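Putative membrane protein COG4129 (Clostridium difficile, PDB 3KMI) is a putative membrane protein, probably an aromatic acid exporter by family, represented here by its helical C-terminal domain. Local coordinates at residues K16-D27 / Y41-I52. Residues are numbered along the deposited sequence; the frame is centred on the assembly and turned at random.
Sequences KLQEEVSIVLID and YSRDLYTLNSLI
Val24, Leu48 and Leu51 carry most of the packing in this antiparallel helix hairpin, in which residues 16-27 of helix 7-33 and residues 41-52 of helix 41-61 run at 160° with their axes 9.1 Å apart. The interlocking is knobs-into-holes in both directions. Val24 enters the hole formed by Tyr41, Asp44, Leu45 and Leu48, and its two methyls have different partners: CG1 lies 3.6 Å from Tyr41 CE1, meeting the ring obliquely, whereas CG2 rests on the backbone of Asp44. In turn, Leu48 sits among Leu17, Glu20, Val21 and Val24. Its CG stands anti to the backbone N (chi1 164°), and CD1 thereby comes 3.9 Å from Glu20 CB and also touches Val21 CG2. Behind this seam, Leu88 of helix 68-95 touches Val24, Phe167 of helix 148-176 touches Val21, and Tyr92 stacks on the Tyr41 ring, joining the hairpin to the rest of the all-helical domain.

At the end away from the connection between the helices, Leu51 packs among Lys16, Leu17 and Glu20. Its CG meets Leu17 CD2, and the Glu20 chain, extended beyond CG, crosses it at about a right angle and brings OE1 to 3.4 Å from Leu51 CD2. The aliphatic part of Lys16 lies over CD2 of Leu51, with an unusually tight 3.3 Å between that methyl and Lys16 CE. Between the backbones, one water donates to both Glu20 O and Asp44 O. Nearer the connection, Asp27 OD2 and Asp44 OD2 are 2.5 Å apart; one acid probably holds a proton and donates it to the other.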
# COMPACT_ATOMS: atom_id res chain seq x y z
N LYS A 16 -4.10 -22.62 1.96
CA LYS A 16 -4.30 -22.52 0.52
C LYS A 16 -4.27 -21.06 0.03
O LYS A 16 -3.69 -20.77 -1.02
CB LYS A 16 -5.58 -23.25 0.12
CG LYS A 16 -5.87 -23.23 -1.39
CD LYS A 16 -6.88 -24.29 -1.80
CE LYS A 16 -8.33 -23.78 -1.67
NZ LYS A 16 -9.38 -24.71 -2.23
N LEU A 17 -4.91 -20.15 0.76
CA LEU A 17 -4.88 -18.72 0.40
C LEU A 17 -3.44 -18.16 0.40
O LEU A 17 -3.06 -17.46 -0.53
CB LEU A 17 -5.74 -17.87 1.36
CG LEU A 17 -7.24 -18.02 1.11
CD1 LEU A 17 -8.01 -17.81 2.40
CD2 LEU A 17 -7.70 -17.04 0.04
N GLN A 18 -2.68 -18.48 1.44
CA GLN A 18 -1.27 -18.11 1.46
C GLN A 18 -0.50 -18.64 0.25
O GLN A 18 0.33 -17.95 -0.32
CB GLN A 18 -0.60 -18.55 2.75
CG GLN A 18 0.87 -18.11 2.85
CD GLN A 18 1.52 -18.46 4.17
OE1 GLN A 18 1.10 -17.98 5.23
NE2 GLN A 18 2.55 -19.31 4.12
N GLU A 19 -0.74 -19.90 -0.09
CA GLU A 19 -0.08 -20.53 -1.22
C GLU A 19 -0.46 -19.79 -2.51
O GLU A 19 0.40 -19.52 -3.32
CB GLU A 19 -0.44 -22.02 -1.28
CG GLU A 19 -0.00 -22.78 -0.02
CD GLU A 19 -0.48 -24.25 0.06
OE1 GLU A 19 -1.31 -24.69 -0.76
OE2 GLU A 19 -0.03 -24.96 0.97
N GLU A 20 -1.72 -19.42 -2.68
CA GLU A 20 -2.13 -18.64 -3.84
C GLU A 20 -1.55 -17.24 -3.92
O GLU A 20 -1.23 -16.76 -5.00
CB GLU A 20 -3.66 -18.67 -4.05
CG GLU A 20 -4.07 -20.11 -4.44
CD GLU A 20 -5.55 -20.31 -4.66
OE1 GLU A 20 -6.32 -19.32 -4.60
OE2 GLU A 20 -5.95 -21.48 -4.88
N VAL A 21 -1.41 -16.60 -2.77
CA VAL A 21 -0.74 -15.30 -2.69
C VAL A 21 0.71 -15.47 -3.17
O VAL A 21 1.22 -14.67 -3.97
CB VAL A 21 -0.72 -14.78 -1.20
CG1 VAL A 21 0.24 -13.63 -1.06
CG2 VAL A 21 -2.19 -14.40 -0.74
N SER A 22 1.35 -16.53 -2.73
CA SER A 22 2.78 -16.70 -3.06
C SER A 22 2.94 -16.96 -4.54
O SER A 22 3.88 -16.45 -5.17
CB SER A 22 3.38 -17.85 -2.26
OG SER A 22 3.35 -17.58 -0.86
N ILE A 23 2.01 -17.73 -5.10
CA ILE A 23 2.03 -18.01 -6.54
C ILE A 23 2.02 -16.70 -7.36
O ILE A 23 2.80 -16.55 -8.30
CB ILE A 23 0.85 -18.91 -6.97
CG1 ILE A 23 1.14 -20.35 -6.54
CG2 ILE A 23 0.70 -18.88 -8.48
CD1 ILE A 23 -0.07 -21.34 -6.65
N VAL A 24 1.14 -15.77 -7.01
CA VAL A 24 1.02 -14.50 -7.71
C VAL A 24 2.31 -13.71 -7.45
O VAL A 24 2.80 -13.04 -8.34
CB VAL A 24 -0.23 -13.68 -7.25
CG1 VAL A 24 -0.22 -12.28 -7.91
CG2 VAL A 24 -1.54 -14.43 -7.60
N LEU A 25 2.82 -13.73 -6.23
CA LEU A 25 4.06 -13.02 -5.93
C LEU A 25 5.23 -13.49 -6.82
O LEU A 25 6.00 -12.68 -7.37
CB LEU A 25 4.40 -13.16 -4.42
CG LEU A 25 5.60 -12.34 -3.96
CD1 LEU A 25 5.25 -10.83 -3.86
CD2 LEU A 25 6.15 -12.82 -2.58
N ILE A 26 5.36 -14.80 -6.96
CA ILE A 26 6.41 -15.36 -7.81
C ILE A 26 6.19 -14.97 -9.29
O ILE A 26 7.15 -14.72 -10.03
CB ILE A 26 6.47 -16.90 -7.62
CG1 ILE A 26 6.98 -17.23 -6.21
CG2 ILE A 26 7.29 -17.57 -8.70
CD1 ILE A 26 6.51 -18.59 -5.65
N ASP A 27 4.92 -14.94 -9.72
CA ASP A 27 4.62 -14.46 -11.10
C ASP A 27 5.18 -13.07 -11.27
O ASP A 27 5.74 -12.78 -12.32
CB ASP A 27 3.12 -14.35 -11.38
CG ASP A 27 2.43 -15.67 -11.45
OD1 ASP A 27 3.12 -16.68 -11.68
OD2 ASP A 27 1.18 -15.70 -11.29
N TYR A 41 0.20 -14.44 -14.29
CA TYR A 41 -0.27 -13.43 -13.33
C TYR A 41 -1.79 -13.31 -13.35
O TYR A 41 -2.44 -13.37 -12.28
CB TYR A 41 0.34 -12.05 -13.57
CG TYR A 41 -0.27 -10.99 -12.67
CD1 TYR A 41 0.21 -10.78 -11.35
CD2 TYR A 41 -1.31 -10.19 -13.11
CE1 TYR A 41 -0.35 -9.83 -10.51
CE2 TYR A 41 -1.88 -9.22 -12.27
CZ TYR A 41 -1.39 -9.05 -10.99
OH TYR A 41 -1.98 -8.07 -10.20
N SER A 42 -2.36 -13.18 -14.54
CA SER A 42 -3.78 -12.89 -14.65
C SER A 42 -4.63 -14.03 -14.15
O SER A 42 -5.55 -13.85 -13.33
CB SER A 42 -4.16 -12.57 -16.09
OG SER A 42 -3.82 -11.23 -16.36
N ARG A 43 -4.34 -15.21 -14.68
CA ARG A 43 -5.01 -16.43 -14.28
C ARG A 43 -4.84 -16.65 -12.79
O ARG A 43 -5.80 -16.98 -12.10
CB ARG A 43 -4.44 -17.63 -15.07
CG ARG A 43 -4.99 -18.99 -14.66
CD ARG A 43 -6.52 -19.03 -14.76
NE ARG A 43 -7.01 -18.80 -16.12
CZ ARG A 43 -8.06 -18.03 -16.44
NH1 ARG A 43 -8.74 -17.39 -15.49
NH2 ARG A 43 -8.42 -17.91 -17.71
N ASP A 44 -3.64 -16.42 -12.28
CA ASP A 44 -3.36 -16.74 -10.87
C ASP A 44 -4.02 -15.77 -9.90
O ASP A 44 -4.46 -16.16 -8.81
CB ASP A 44 -1.86 -16.79 -10.62
CG ASP A 44 -1.18 -17.99 -11.34
OD1 ASP A 44 -1.87 -18.99 -11.65
OD2 ASP A 44 0.05 -17.91 -11.56
N LEU A 45 -4.06 -14.50 -10.28
CA LEU A 45 -4.82 -13.49 -9.54
C LEU A 45 -6.32 -13.74 -9.52
O LEU A 45 -6.96 -13.64 -8.48
CB LEU A 45 -4.53 -12.09 -10.09
CG LEU A 45 -5.37 -10.96 -9.47
CD1 LEU A 45 -5.01 -10.76 -7.96
CD2 LEU A 45 -5.17 -9.66 -10.25
N TYR A 46 -6.89 -14.08 -10.67
CA TYR A 46 -8.28 -14.48 -10.70
C TYR A 46 -8.58 -15.67 -9.79
O TYR A 46 -9.58 -15.67 -9.10
CB TYR A 46 -8.71 -14.82 -12.13
CG TYR A 46 -10.17 -15.18 -12.18
CD1 TYR A 46 -11.15 -14.21 -11.91
CD2 TYR A 46 -10.58 -16.49 -12.44
CE1 TYR A 46 -12.52 -14.53 -11.97
CE2 TYR A 46 -11.96 -16.82 -12.48
CZ TYR A 46 -12.91 -15.83 -12.25
OH TYR A 46 -14.26 -16.15 -12.29
N THR A 47 -7.72 -16.68 -9.77
CA THR A 47 -7.94 -17.85 -8.91
C THR A 47 -7.93 -17.43 -7.43
O THR A 47 -8.78 -17.85 -6.61
CB THR A 47 -6.81 -18.91 -9.12
OG1 THR A 47 -6.76 -19.32 -10.48
CG2 THR A 47 -6.97 -20.13 -8.17
N LEU A 48 -6.96 -16.61 -7.07
CA LEU A 48 -6.86 -16.09 -5.71
C LEU A 48 -8.07 -15.23 -5.36
O LEU A 48 -8.63 -15.39 -4.27
CB LEU A 48 -5.58 -15.29 -5.52
CG LEU A 48 -5.50 -14.36 -4.29
CD1 LEU A 48 -5.32 -15.23 -3.07
CD2 LEU A 48 -4.32 -13.41 -4.43
N ASN A 49 -8.48 -14.32 -6.25
CA ASN A 49 -9.68 -13.53 -5.98
C ASN A 49 -10.90 -14.44 -5.80
O ASN A 49 -11.74 -14.18 -4.93
CB ASN A 49 -9.95 -12.51 -7.11
CG ASN A 49 -9.08 -11.25 -6.98
OD1 ASN A 49 -8.59 -10.92 -5.90
ND2 ASN A 49 -8.93 -10.53 -8.08
N SER A 50 -11.02 -15.48 -6.64
CA SER A 50 -12.20 -16.37 -6.56
C SER A 50 -12.21 -17.15 -5.23
O SER A 50 -13.27 -17.38 -4.62
CB SER A 50 -12.28 -17.31 -7.76
OG SER A 50 -12.36 -16.58 -8.96
N LEU A 51 -11.03 -17.57 -4.77
CA LEU A 51 -10.90 -18.22 -3.44
C LEU A 51 -11.14 -17.30 -2.25
O LEU A 51 -11.67 -17.74 -1.17
CB LEU A 51 -9.51 -18.89 -3.27
CG LEU A 51 -9.42 -19.82 -2.03
CD1 LEU A 51 -10.50 -20.86 -1.97
CD2 LEU A 51 -8.05 -20.52 -1.91
N ILE A 52 -10.72 -16.05 -2.38
CA ILE A 52 -11.01 -15.07 -1.34
C ILE A 52 -12.51 -14.90 -1.26
O ILE A 52 -13.09 -14.89 -0.15
CB ILE A 52 -10.36 -13.68 -1.67
CG1 ILE A 52 -8.85 -13.72 -1.36
CG2 ILE A 52 -11.11 -12.55 -0.90
CD1 ILE A 52 -7.99 -12.55 -2.02
O HOH W 1 -2.86 -17.76 -7.32